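Local coordinates for pyridoxamine 5-phosphate-dependent dehydrase (PDB 3B8X), which removes the C3'-hydroxyl group from GDP-4-keto-6-deoxy-D-mannose by a combined transamination and deoxygenation, a step in the biosynthesis of the O-antigen sugar L-colitose, at residues B[61-65]-B[181-185]; B[133-139]-B[159-165]; B[36-40]-B[51-55]; B[76-80]-B[100-104]. The protein carries 1 engineered substitution. All coordinates share one frame; numbering follows the deposited sequence.

Contact 1: residues B[61-65]-B[181-185]; sequences ANLLM and MGTFS. With G4M ([(2R,3S,4R,5R)-5-(2-amino-6-oxo-1,6-dihydro-9H-purin-9-yl)-3,4-dihydroxytetrahydrofuran-2-yl]methyl (2R,3S,4S,5S,6R)-3,4-dihydroxy-5-[({3-hydroxy-2-methyl-5-[(phosphonooxy)methyl]pyridin-4-yl}methyl)amino]-6-methyltetrahydro-2H-pyran-2-yl dihydrogen diphosphate), chain O.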
# COMPACT_ATOMS: atom_id res chain seq x y z
N ALA B 61 5.86 -5.02 0.02
CA ALA B 61 6.37 -6.28 0.59
C ALA B 61 7.49 -5.99 1.63
O ALA B 61 7.54 -6.53 2.75
CB ALA B 61 6.88 -7.22 -0.57
N ASN B 62 8.34 -5.02 1.30
CA ASN B 62 9.36 -4.60 2.23
C ASN B 62 8.71 -3.97 3.45
O ASN B 62 9.20 -4.15 4.57
CB ASN B 62 10.25 -3.53 1.57
CG ASN B 62 11.32 -4.08 0.69
OD1 ASN B 62 11.58 -5.28 0.68
ND2 ASN B 62 11.99 -3.19 -0.06
N LEU B 63 7.62 -3.22 3.25
CA LEU B 63 6.98 -2.59 4.40
C LEU B 63 6.53 -3.66 5.40
O LEU B 63 6.82 -3.58 6.60
CB LEU B 63 5.81 -1.69 3.98
CG LEU B 63 5.03 -0.94 5.07
CD1 LEU B 63 5.78 0.18 5.71
CD2 LEU B 63 3.79 -0.43 4.38
N LEU B 64 5.84 -4.67 4.89
CA LEU B 64 5.39 -5.79 5.75
C LEU B 64 6.54 -6.59 6.33
O LEU B 64 6.39 -7.14 7.43
CB LEU B 64 4.42 -6.71 5.01
CG LEU B 64 3.03 -6.15 4.59
CD1 LEU B 64 1.91 -7.17 4.43
CD2 LEU B 64 2.55 -5.04 5.48
N MET B 65 7.62 -6.75 5.57
CA MET B 65 8.77 -7.52 6.07
C MET B 65 9.27 -6.91 7.37
O MET B 65 9.43 -7.60 8.37
CB MET B 65 9.89 -7.61 5.03
CG MET B 65 11.05 -8.33 5.57
SD MET B 65 12.26 -8.64 4.27
CE MET B 65 12.80 -6.99 3.72
N MET B 181 13.27 -13.58 5.96
CA MET B 181 12.29 -13.13 4.96
C MET B 181 12.99 -12.68 3.71
O MET B 181 14.14 -12.20 3.76
CB MET B 181 11.44 -11.96 5.46
CG MET B 181 10.19 -12.45 6.21
SD MET B 181 9.22 -11.15 6.95
CE MET B 181 10.24 -10.71 8.31
N GLY B 182 12.27 -12.73 2.59
CA GLY B 182 12.77 -12.28 1.33
C GLY B 182 11.66 -11.60 0.54
O GLY B 182 10.56 -12.12 0.41
N THR B 183 11.98 -10.46 -0.07
CA THR B 183 10.95 -9.76 -0.85
C THR B 183 11.17 -9.83 -2.35
O THR B 183 12.31 -9.87 -2.80
CB THR B 183 10.77 -8.29 -0.39
OG1 THR B 183 12.02 -7.57 -0.50
CG2 THR B 183 10.21 -8.20 1.04
N PHE B 184 10.08 -9.85 -3.11
CA PHE B 184 10.16 -9.83 -4.57
C PHE B 184 9.19 -8.78 -5.11
O PHE B 184 8.25 -8.35 -4.41
CB PHE B 184 9.81 -11.17 -5.20
CG PHE B 184 10.66 -12.29 -4.77
CD1 PHE B 184 10.60 -12.74 -3.47
CD2 PHE B 184 11.42 -13.00 -5.69
CE1 PHE B 184 11.33 -13.83 -3.05
CE2 PHE B 184 12.15 -14.15 -5.28
CZ PHE B 184 12.12 -14.53 -3.94
N SER B 185 9.43 -8.35 -6.34
CA SER B 185 8.53 -7.40 -7.01
C SER B 185 8.11 -8.01 -8.33
O SER B 185 8.89 -8.72 -8.99
CB SER B 185 9.23 -6.07 -7.31
OG SER B 185 8.54 -5.30 -8.31
OP3 G4M O . 8.49 -1.21 -7.70
PL G4M O . 8.11 -2.11 -6.45
OP1 G4M O . 7.25 -1.30 -5.33
OP2 G4M O . 7.25 -3.37 -6.96
OP4 G4M O . 9.47 -2.75 -5.83
C5B G4M O . 10.12 -1.74 -5.11
C5L G4M O . 11.55 -2.11 -5.03
C6L G4M O . 12.06 -2.60 -3.83
N1L G4M O . 13.34 -2.88 -3.73
C2L G4M O . 14.19 -2.72 -4.71
C2A G4M O . 15.66 -3.01 -4.50
C3L G4M O . 13.78 -2.28 -5.97
O3L G4M O . 14.72 -2.08 -6.92
C4L G4M O . 12.39 -2.00 -6.14
C4A G4M O . 11.88 -1.53 -7.36
N4A G4M O . 12.69 -1.26 -8.34
C4G G4M O . 12.16 -0.89 -9.60
C5G G4M O . 13.06 0.08 -10.33
C6G G4M O . 14.50 -0.44 -10.35
O5G G4M O . 12.55 0.01 -11.65
C3G G4M O . 10.79 -0.21 -9.46
O3G G4M O . 9.80 -1.15 -9.85
C2G G4M O . 10.71 1.01 -10.42
O2G G4M O . 9.37 1.46 -10.61
C1G G4M O . 11.29 0.66 -11.78
O1G G4M O . 11.61 1.90 -12.39
P2 G4M O . 11.38 2.07 -13.95
O3P G4M O . 12.00 0.81 -14.75
O4P G4M O . 12.26 3.35 -14.43
OPP G4M O . 9.78 2.21 -14.06
P G4M O . 9.28 2.69 -15.52
O1P G4M O . 9.89 4.03 -16.17
O2P G4M O . 7.73 2.91 -15.20
O5' G4M O . 9.22 1.44 -16.49
C5' G4M O . 10.43 1.30 -17.20
C4' G4M O . 10.08 1.16 -18.67
O4' G4M O . 8.91 0.30 -18.81
C3' G4M O . 9.67 2.54 -19.24
O3' G4M O . 10.06 2.54 -20.61
C2' G4M O . 8.13 2.55 -19.08
O2' G4M O . 7.57 3.36 -20.12
C1' G4M O . 7.83 1.08 -19.37
N9 G4M O . 6.55 0.67 -18.78
C8 G4M O . 6.27 0.60 -17.46
N7 G4M O . 5.03 0.15 -17.33
C4 G4M O . 5.46 0.23 -19.50
C5 G4M O . 4.47 -0.12 -18.55
C6 G4M O . 3.21 -0.63 -19.02
O6 G4M O . 2.30 -0.96 -18.27
N3 G4M O . 5.22 0.09 -20.80
C2 G4M O . 4.04 -0.37 -21.22
N1 G4M O . 3.04 -0.73 -20.36
N2 G4M O . 3.81 -0.48 -22.55

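Contact 2: residues B[133-139]-B[159-165]; sequences LTVNLLG and LEDNCES. With G4M ([(2R,3S,4R,5R)-5-(2-amino-6-oxo-1,6-dihydro-9H-purin-9-yl)-3,4-dihydroxytetrahydrofuran-2-yl]methyl (2R,3S,4S,5S,6R)-3,4-dihydroxy-5-[({3-hydroxy-2-methyl-5-[(phosphonooxy)methyl]pyridin-4-yl}methyl)amino]-6-methyltetrahydro-2H-pyran-2-yl dihydrogen diphosphate), chain O.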
# COMPACT_ATOMS: atom_id res chain seq x y z
N LEU B 133 19.86 -6.05 6.46
CA LEU B 133 18.94 -6.05 5.31
C LEU B 133 19.79 -6.01 4.02
O LEU B 133 20.24 -4.97 3.56
CB LEU B 133 17.99 -4.85 5.37
CG LEU B 133 17.12 -4.69 4.12
CD1 LEU B 133 16.34 -5.98 3.83
CD2 LEU B 133 16.18 -3.52 4.22
N THR B 134 20.05 -7.20 3.50
CA THR B 134 20.85 -7.37 2.30
C THR B 134 19.94 -7.01 1.14
O THR B 134 18.72 -7.04 1.26
CB THR B 134 21.40 -8.85 2.12
OG1 THR B 134 20.34 -9.83 1.95
CG2 THR B 134 22.29 -9.23 3.30
N VAL B 135 20.56 -6.64 0.03
CA VAL B 135 19.81 -6.31 -1.17
C VAL B 135 20.62 -6.90 -2.32
O VAL B 135 21.81 -6.61 -2.42
CB VAL B 135 19.76 -4.78 -1.40
CG1 VAL B 135 19.10 -4.46 -2.76
CG2 VAL B 135 19.04 -4.08 -0.25
N ASN B 136 20.01 -7.78 -3.12
CA ASN B 136 20.70 -8.42 -4.25
C ASN B 136 20.51 -7.50 -5.45
O ASN B 136 19.44 -7.47 -6.07
CB ASN B 136 20.15 -9.83 -4.52
CG ASN B 136 20.29 -10.73 -3.32
OD1 ASN B 136 21.41 -10.88 -2.77
ND2 ASN B 136 19.15 -11.25 -2.82
N LEU B 137 21.54 -6.70 -5.72
CA LEU B 137 21.43 -5.67 -6.73
C LEU B 137 21.49 -6.11 -8.18
O LEU B 137 22.41 -6.82 -8.61
CB LEU B 137 22.39 -4.50 -6.46
CG LEU B 137 21.83 -3.12 -6.83
CD1 LEU B 137 20.89 -2.59 -5.74
CD2 LEU B 137 22.97 -2.11 -7.06
N LEU B 138 20.52 -5.63 -8.92
CA LEU B 138 20.46 -5.79 -10.36
C LEU B 138 20.48 -7.23 -10.81
O LEU B 138 20.88 -7.52 -11.95
CB LEU B 138 21.64 -5.06 -11.00
CG LEU B 138 21.25 -3.97 -11.98
CD1 LEU B 138 20.24 -3.01 -11.34
CD2 LEU B 138 22.51 -3.25 -12.48
N GLY B 139 20.12 -8.14 -9.94
CA GLY B 139 20.13 -9.51 -10.40
C GLY B 139 21.22 -10.31 -9.67
O GLY B 139 21.21 -11.55 -9.66
N LEU B 159 17.73 -10.37 6.41
CA LEU B 159 16.56 -10.14 5.53
C LEU B 159 17.10 -9.95 4.15
O LEU B 159 18.22 -9.50 4.04
CB LEU B 159 15.90 -8.84 5.91
CG LEU B 159 15.36 -8.99 7.34
CD1 LEU B 159 14.88 -7.65 7.86
CD2 LEU B 159 14.30 -10.09 7.38
N GLU B 160 16.34 -10.21 3.09
CA GLU B 160 16.84 -9.91 1.75
C GLU B 160 15.77 -9.09 1.07
O GLU B 160 14.59 -9.40 1.19
CB GLU B 160 16.91 -11.17 0.89
CG GLU B 160 18.16 -12.02 1.07
CD GLU B 160 18.05 -13.32 0.29
OE1 GLU B 160 18.41 -13.35 -0.91
OE2 GLU B 160 17.54 -14.32 0.84
N ASP B 161 16.18 -8.05 0.37
CA ASP B 161 15.24 -7.32 -0.46
C ASP B 161 15.64 -7.94 -1.81
O ASP B 161 16.75 -7.70 -2.28
CB ASP B 161 15.50 -5.80 -0.43
CG ASP B 161 14.72 -5.05 -1.54
OD1 ASP B 161 14.33 -5.75 -2.49
OD2 ASP B 161 14.50 -3.79 -1.45
N ASN B 162 14.81 -8.84 -2.34
CA ASN B 162 15.08 -9.48 -3.61
C ASN B 162 14.23 -8.98 -4.78
O ASN B 162 14.05 -9.68 -5.78
CB ASN B 162 14.91 -10.99 -3.54
CG ASN B 162 15.81 -11.73 -4.58
OD1 ASN B 162 16.98 -11.38 -4.78
ND2 ASN B 162 15.27 -12.75 -5.23
N CYS B 163 13.86 -7.71 -4.74
CA CYS B 163 13.04 -7.15 -5.77
C CYS B 163 13.73 -6.98 -7.12
O CYS B 163 13.03 -6.79 -8.12
CB CYS B 163 12.42 -5.84 -5.25
SG CYS B 163 11.19 -6.09 -3.93
N GLU B 164 15.07 -7.04 -7.18
CA GLU B 164 15.74 -6.87 -8.47
C GLU B 164 16.36 -8.16 -8.91
O GLU B 164 16.91 -8.21 -10.01
CB GLU B 164 16.84 -5.79 -8.43
CG GLU B 164 16.31 -4.45 -7.93
CD GLU B 164 17.37 -3.37 -7.81
OE1 GLU B 164 18.53 -3.60 -8.19
OE2 GLU B 164 17.04 -2.27 -7.30
N SER B 165 16.30 -9.18 -8.07
CA SER B 165 16.96 -10.43 -8.42
C SER B 165 16.13 -11.70 -8.38
O SER B 165 16.64 -12.76 -8.02
CB SER B 165 18.28 -10.62 -7.64
OG SER B 165 19.00 -9.39 -7.63
OP3 G4M O . 8.49 -1.21 -7.70
PL G4M O . 8.11 -2.11 -6.45
OP1 G4M O . 7.25 -1.30 -5.33
OP2 G4M O . 7.25 -3.37 -6.96
OP4 G4M O . 9.47 -2.75 -5.83
C5B G4M O . 10.12 -1.74 -5.11
C5L G4M O . 11.55 -2.11 -5.03
C6L G4M O . 12.06 -2.60 -3.83
N1L G4M O . 13.34 -2.88 -3.73
C2L G4M O . 14.19 -2.72 -4.71
C2A G4M O . 15.66 -3.01 -4.50
C3L G4M O . 13.78 -2.28 -5.97
O3L G4M O . 14.72 -2.08 -6.92
C4L G4M O . 12.39 -2.00 -6.14
C4A G4M O . 11.88 -1.53 -7.36
N4A G4M O . 12.69 -1.26 -8.34
C4G G4M O . 12.16 -0.89 -9.60
C5G G4M O . 13.06 0.08 -10.33
C6G G4M O . 14.50 -0.44 -10.35
O5G G4M O . 12.55 0.01 -11.65
C3G G4M O . 10.79 -0.21 -9.46
O3G G4M O . 9.80 -1.15 -9.85
C2G G4M O . 10.71 1.01 -10.42
O2G G4M O . 9.37 1.46 -10.61
C1G G4M O . 11.29 0.66 -11.78
O1G G4M O . 11.61 1.90 -12.39
P2 G4M O . 11.38 2.07 -13.95
O3P G4M O . 12.00 0.81 -14.75
O4P G4M O . 12.26 3.35 -14.43
OPP G4M O . 9.78 2.21 -14.06
P G4M O . 9.28 2.69 -15.52
O1P G4M O . 9.89 4.03 -16.17
O2P G4M O . 7.73 2.91 -15.20
O5' G4M O . 9.22 1.44 -16.49
C5' G4M O . 10.43 1.30 -17.20
C4' G4M O . 10.08 1.16 -18.67
O4' G4M O . 8.91 0.30 -18.81
C3' G4M O . 9.67 2.54 -19.24
O3' G4M O . 10.06 2.54 -20.61
C2' G4M O . 8.13 2.55 -19.08
O2' G4M O . 7.57 3.36 -20.12
C1' G4M O . 7.83 1.08 -19.37
N9 G4M O . 6.55 0.67 -18.78
C8 G4M O . 6.27 0.60 -17.46
N7 G4M O . 5.03 0.15 -17.33
C4 G4M O . 5.46 0.23 -19.50
C5 G4M O . 4.47 -0.12 -18.55
C6 G4M O . 3.21 -0.63 -19.02
O6 G4M O . 2.30 -0.96 -18.27
N3 G4M O . 5.22 0.09 -20.80
C2 G4M O . 4.04 -0.37 -21.22
N1 G4M O . 3.04 -0.73 -20.36
N2 G4M O . 3.81 -0.48 -22.55
O HOH W 1 16.83 -6.62 -5.10

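Contact 3: residues B[36-40]-B[51-55]; sequences VKQYE and YAVMV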
# COMPACT_ATOMS: atom_id res chain seq x y z
N VAL B 36 -4.82 -15.66 -6.18
CA VAL B 36 -3.70 -15.19 -5.39
C VAL B 36 -3.17 -16.35 -4.53
O VAL B 36 -1.98 -16.55 -4.40
CB VAL B 36 -4.11 -14.03 -4.43
CG1 VAL B 36 -3.01 -13.79 -3.37
CG2 VAL B 36 -4.41 -12.77 -5.25
N LYS B 37 -4.10 -17.10 -3.95
CA LYS B 37 -3.74 -18.21 -3.11
C LYS B 37 -2.91 -19.20 -3.92
O LYS B 37 -1.88 -19.67 -3.46
CB LYS B 37 -5.00 -18.89 -2.55
CG LYS B 37 -5.74 -18.11 -1.48
CD LYS B 37 -6.09 -19.02 -0.31
CE LYS B 37 -7.49 -19.62 -0.44
NZ LYS B 37 -7.51 -20.94 -1.15
N GLN B 38 -3.41 -19.54 -5.10
CA GLN B 38 -2.75 -20.48 -5.99
C GLN B 38 -1.35 -19.95 -6.34
O GLN B 38 -0.33 -20.67 -6.34
CB GLN B 38 -3.57 -20.53 -7.26
CG GLN B 38 -3.37 -21.75 -8.13
CD GLN B 38 -4.40 -21.79 -9.25
OE1 GLN B 38 -4.05 -21.80 -10.44
NE2 GLN B 38 -5.69 -21.75 -8.87
N TYR B 39 -1.32 -18.69 -6.74
CA TYR B 39 -0.04 -18.08 -7.07
C TYR B 39 0.97 -18.19 -5.90
O TYR B 39 2.17 -18.43 -6.08
CB TYR B 39 -0.30 -16.59 -7.30
CG TYR B 39 0.94 -15.80 -7.58
CD1 TYR B 39 1.62 -15.93 -8.78
CD2 TYR B 39 1.40 -14.89 -6.66
CE1 TYR B 39 2.76 -15.16 -9.05
CE2 TYR B 39 2.53 -14.12 -6.93
CZ TYR B 39 3.19 -14.24 -8.13
OH TYR B 39 4.29 -13.43 -8.36
N GLU B 40 0.51 -17.97 -4.68
CA GLU B 40 1.43 -18.00 -3.54
C GLU B 40 1.98 -19.42 -3.41
O GLU B 40 3.15 -19.64 -3.10
CB GLU B 40 0.70 -17.56 -2.27
CG GLU B 40 0.39 -16.02 -2.28
CD GLU B 40 -0.62 -15.56 -1.19
OE1 GLU B 40 -1.30 -16.43 -0.62
OE2 GLU B 40 -0.75 -14.35 -0.85
N TYR B 51 6.61 -20.68 2.66
CA TYR B 51 5.45 -19.84 2.48
C TYR B 51 5.71 -18.68 1.56
O TYR B 51 6.83 -18.20 1.45
CB TYR B 51 5.12 -19.23 3.82
CG TYR B 51 4.91 -20.22 4.90
CD1 TYR B 51 5.86 -20.40 5.89
CD2 TYR B 51 3.73 -20.95 4.96
CE1 TYR B 51 5.66 -21.32 6.89
CE2 TYR B 51 3.50 -21.83 5.98
CZ TYR B 51 4.47 -22.01 6.93
OH TYR B 51 4.24 -22.90 7.94
N ALA B 52 4.61 -18.15 1.02
CA ALA B 52 4.66 -16.96 0.18
C ALA B 52 3.40 -16.12 0.45
O ALA B 52 2.30 -16.68 0.64
CB ALA B 52 4.73 -17.35 -1.30
N VAL B 53 3.58 -14.80 0.56
CA VAL B 53 2.45 -13.87 0.76
C VAL B 53 2.55 -12.79 -0.29
O VAL B 53 3.44 -11.96 -0.22
CB VAL B 53 2.41 -13.14 2.11
CG1 VAL B 53 1.21 -12.21 2.13
CG2 VAL B 53 2.30 -14.12 3.31
N MET B 54 1.60 -12.77 -1.22
CA MET B 54 1.55 -11.75 -2.27
C MET B 54 0.94 -10.44 -1.80
O MET B 54 -0.03 -10.45 -1.06
CB MET B 54 0.70 -12.21 -3.42
CG MET B 54 0.87 -11.30 -4.68
SD MET B 54 -0.29 -11.81 -5.99
CE MET B 54 0.33 -10.97 -7.47
N VAL B 55 1.53 -9.33 -2.21
CA VAL B 55 1.07 -8.02 -1.76
C VAL B 55 1.04 -7.07 -2.93
O VAL B 55 1.40 -7.41 -4.05
CB VAL B 55 1.94 -7.42 -0.61
CG1 VAL B 55 1.70 -8.20 0.70
CG2 VAL B 55 3.40 -7.45 -0.96
O HOH W 2 -0.30 -18.21 1.10

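Contact 4: residues B[76-80]-B[100-104]; sequences RLKKG and YGLRV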
# COMPACT_ATOMS: atom_id res chain seq x y z
N ARG B 76 10.85 -9.33 17.55
CA ARG B 76 12.20 -9.45 17.04
C ARG B 76 12.97 -8.16 16.81
O ARG B 76 14.18 -8.21 16.67
CB ARG B 76 12.24 -10.36 15.84
CG ARG B 76 12.20 -11.83 16.22
CD ARG B 76 11.13 -12.57 15.47
NE ARG B 76 11.68 -13.82 14.96
CZ ARG B 76 10.99 -14.93 14.72
NH1 ARG B 76 9.68 -15.00 14.92
NH2 ARG B 76 11.64 -15.99 14.25
N LEU B 77 12.27 -7.02 16.81
CA LEU B 77 12.89 -5.70 16.68
C LEU B 77 12.03 -4.76 17.49
O LEU B 77 10.86 -5.08 17.73
CB LEU B 77 12.96 -5.17 15.22
CG LEU B 77 13.90 -5.82 14.18
CD1 LEU B 77 13.72 -5.15 12.81
CD2 LEU B 77 15.37 -5.76 14.59
N LYS B 78 12.61 -3.63 17.88
CA LYS B 78 11.96 -2.56 18.63
C LYS B 78 12.58 -1.24 18.18
O LYS B 78 13.63 -1.24 17.55
CB LYS B 78 12.14 -2.75 20.12
CG LYS B 78 13.50 -2.36 20.57
CD LYS B 78 13.68 -2.75 22.03
CE LYS B 78 15.07 -2.39 22.51
NZ LYS B 78 16.12 -3.38 22.14
N LYS B 79 11.93 -0.12 18.49
CA LYS B 79 12.41 1.19 18.05
C LYS B 79 13.85 1.35 18.49
O LYS B 79 14.20 0.87 19.56
CB LYS B 79 11.57 2.31 18.67
CG LYS B 79 10.27 2.63 17.91
CD LYS B 79 9.86 4.08 18.09
CE LYS B 79 8.39 4.18 18.47
NZ LYS B 79 8.00 5.55 18.93
N GLY B 80 14.67 2.03 17.67
CA GLY B 80 16.08 2.29 17.94
C GLY B 80 16.98 1.10 17.66
O GLY B 80 18.21 1.22 17.75
N TYR B 100 9.55 2.48 10.90
CA TYR B 100 9.46 1.70 12.14
C TYR B 100 10.44 2.12 13.21
O TYR B 100 10.67 1.39 14.16
CB TYR B 100 9.51 0.20 11.87
CG TYR B 100 8.16 -0.23 11.34
CD1 TYR B 100 7.77 0.08 10.03
CD2 TYR B 100 7.22 -0.82 12.20
CE1 TYR B 100 6.48 -0.22 9.58
CE2 TYR B 100 5.95 -1.07 11.77
CZ TYR B 100 5.58 -0.77 10.48
OH TYR B 100 4.32 -1.15 10.08
N GLY B 101 10.99 3.32 13.02
CA GLY B 101 11.93 3.94 13.96
C GLY B 101 13.20 3.16 14.27
O GLY B 101 13.69 3.20 15.39
N LEU B 102 13.76 2.49 13.28
CA LEU B 102 14.99 1.75 13.49
C LEU B 102 16.25 2.64 13.33
O LEU B 102 16.22 3.71 12.72
CB LEU B 102 15.06 0.54 12.57
CG LEU B 102 13.99 -0.52 12.80
CD1 LEU B 102 14.00 -1.44 11.53
CD2 LEU B 102 14.32 -1.30 14.05
N ARG B 103 17.37 2.21 13.90
CA ARG B 103 18.60 2.97 13.74
C ARG B 103 19.25 2.33 12.52
O ARG B 103 19.59 1.16 12.57
CB ARG B 103 19.50 2.77 14.97
CG ARG B 103 20.87 3.44 14.90
CD ARG B 103 20.76 4.89 14.45
NE ARG B 103 21.98 5.68 14.66
CZ ARG B 103 22.61 5.78 15.82
NH1 ARG B 103 22.15 5.13 16.88
NH2 ARG B 103 23.69 6.54 15.92
N VAL B 104 19.35 3.07 11.41
CA VAL B 104 19.92 2.52 10.19
C VAL B 104 21.43 2.76 10.11
O VAL B 104 21.84 3.91 10.26
CB VAL B 104 19.27 3.17 8.93
CG1 VAL B 104 19.81 2.55 7.62
CG2 VAL B 104 17.72 3.03 9.00

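Contact 1: residues B[61-65]-B[181-185]
The hydroxyl of T183 gives its proton to the side-chain oxygen of N62, with OG1 to OD1 at 2.6 Å. It arrives 20° off the amide plane. Because OG1 of T183 stands between its own backbone N and carbonyl carbon (chi1 58°), CG2 is turned against the helix, 3.6 Å from the carbonyl carbon of A61. The amide nitrogen of N62 is held separately by D161 and the backbone oxygen of T92, so the rotation of the amide is fixed from both ends. Next along the helix, the M65 and M181 chains lie alongside one another, heading opposite ways: SD of M65 lies 3.6 Å from CB of M181. Helix 58-68 thus packs on an interior strand of the mixed sheet of the large, PLP-binding domain of a fold-type I aminotransferase, the axes of 61-65 and 181-185 running nearly antiparallel (165°) and 8.3 Å apart. At the strand's far end S185 OG donates to the cofactor phosphate oxygen OP2 of G4M at 2.7 Å, while ND2 of N62 comes within 3.8 Å of the pyridine carbon C6L. The backbone oxygen of M65, buried here without a polar partner, faces the CE methyl of M181.

Contact 2: residues B[133-139]-B[159-165]
V135 and D161 form the last of three parallel bridges, after L133 with L159 and T134 with E160. The backbone ladder runs from T134 N to L159 O and from D161 N to T134 O (2.9 Å), then fades into a weak bond from N136 N to D161 O. L159 O accepts twice, because OG1 of T134 also donates to it, from the opposite face of the carbonyl plane.

Side-chain bonds take over beyond the bridged residues. N136 ND2 donates to E160 OE1, which lies in its amide plane, and to N162 OD1, each at 2.9 Å; N142 holds the other end of this amide, and E160 also accepts from G176 and F178. The hydroxyl of S165 reaches N136 O at 2.5 Å from above the carbonyl plane, 61° out of it. L138 N meets the anti lone pair of E164 OE1 at 2.9 Å. One water ties N136 O and D161 O to E164 N.

Apolar contact is slight: CD1 of L133 rests 3.6 Å from CB of L159.

Toward G4M, E164 OE2 accepts a hydrogen bond from the pyridine hydroxyl O3L, modelled at 2.4 Å, so short that its exact length is doubtful. D161 OD2, hydrogen-bonded to T93 and N62, lies 2.7 Å from the pyridine nitrogen N1L. D161 OD1 takes C163 N in an Asx turn. An aspartate facing the pyridine nitrogen from a strand in a beta-alpha-beta unit is the hallmark of the fold-type I PLP site.

Contact 3: residues B[36-40]-B[51-55]
A52 meets the helix backbone, its CB 3.3 Å from the carbonyl oxygen of E40, where the two CA atoms are 5.0 Å apart. This is a helix laid on the outermost strand of the large mixed sheet: 36-40, part of helix 34-47, crosses 51-55 at 136° with the axes 8.0 Å apart. The carbonyl oxygen of A52 joins the contact through a water that donates both to it and to OE1 of E40. V53 turns its side chain away, toward helix 205-214, and leaves its CA beside OE2 of E40. At M54 the backbone N donates to that same OE2 at 2.9 Å, along a fairly straight bond that comes in on the anti side and 26° out of the carboxylate plane. R215 forms a salt bridge with OE2 as well, so one oxygen serves a strand amide and a cation, which would favour a charged carboxylate. The M54 side chain, extended throughout with CG anti to the backbone N (chi1 -168°), runs out across the helix. Its CB touches CG1 of V36, and beyond that it runs roughly perpendicular to the Y39 side chain in an oblique Met-aromatic contact, SD being 3.6 Å from CD2 of Y39.

Contact 4: residues B[76-80]-B[100-104]
G80 N donates to G101 O at 2.7 Å in a nearly straight bond (172°). The touching parts of 76-80 and 100-104 run 60° apart. The same carbonyl oxygen receives a CA-H...O contact from K79, at 3.6 Å from its CA. Inside this backbone link, the side chains of L77 and L102 meet nearly perpendicular, CD1 to CD1 at 3.9 Å, and the other branch of L102, CD2, sits 3.6 Å from the carbonyl oxygen of K78. With CG of L102 beside its backbone N (chi1 -63°), both methyls are brought round to the loop, and F70 lines the same apolar patch. G101, at positive phi, is the C-prime residue of a Schellman motif that closes helix 91-99, so the loop before strand 82-86 is bonded directly to a helix terminus, just ahead of strand 103-107. On the more open side the aliphatic part of K79 passes by the helix end, CG 4.0 Å from Y100 O. R103 offers CB to G80 O at 3.4 Å, while its chain, bent at chi2, carries the guanidinium off to a salt bridge with D351.

From the N terminus, contact 3 closes first, a short loop that lays helix 34-47 on edge strand 51-55. The chain then passes into helix 58-68, where contact 1 opens; its long loop ends only at strand 181-185 and encloses contacts 4 and 2, which follow one another in series. Contact 4 joins the loop before strand 82-86 to the start of strand 103-107, and contact 2 pairs the neighbouring strands 129-135 and 157-161. None of the loops cross, and all reach the same mixed sheet. Contacts 1 and 2 touch through N62 and D161 and share G4M, whereas contacts 3 and 4 meet contact 1 by packing of V55 on A61 and Y100 on L63.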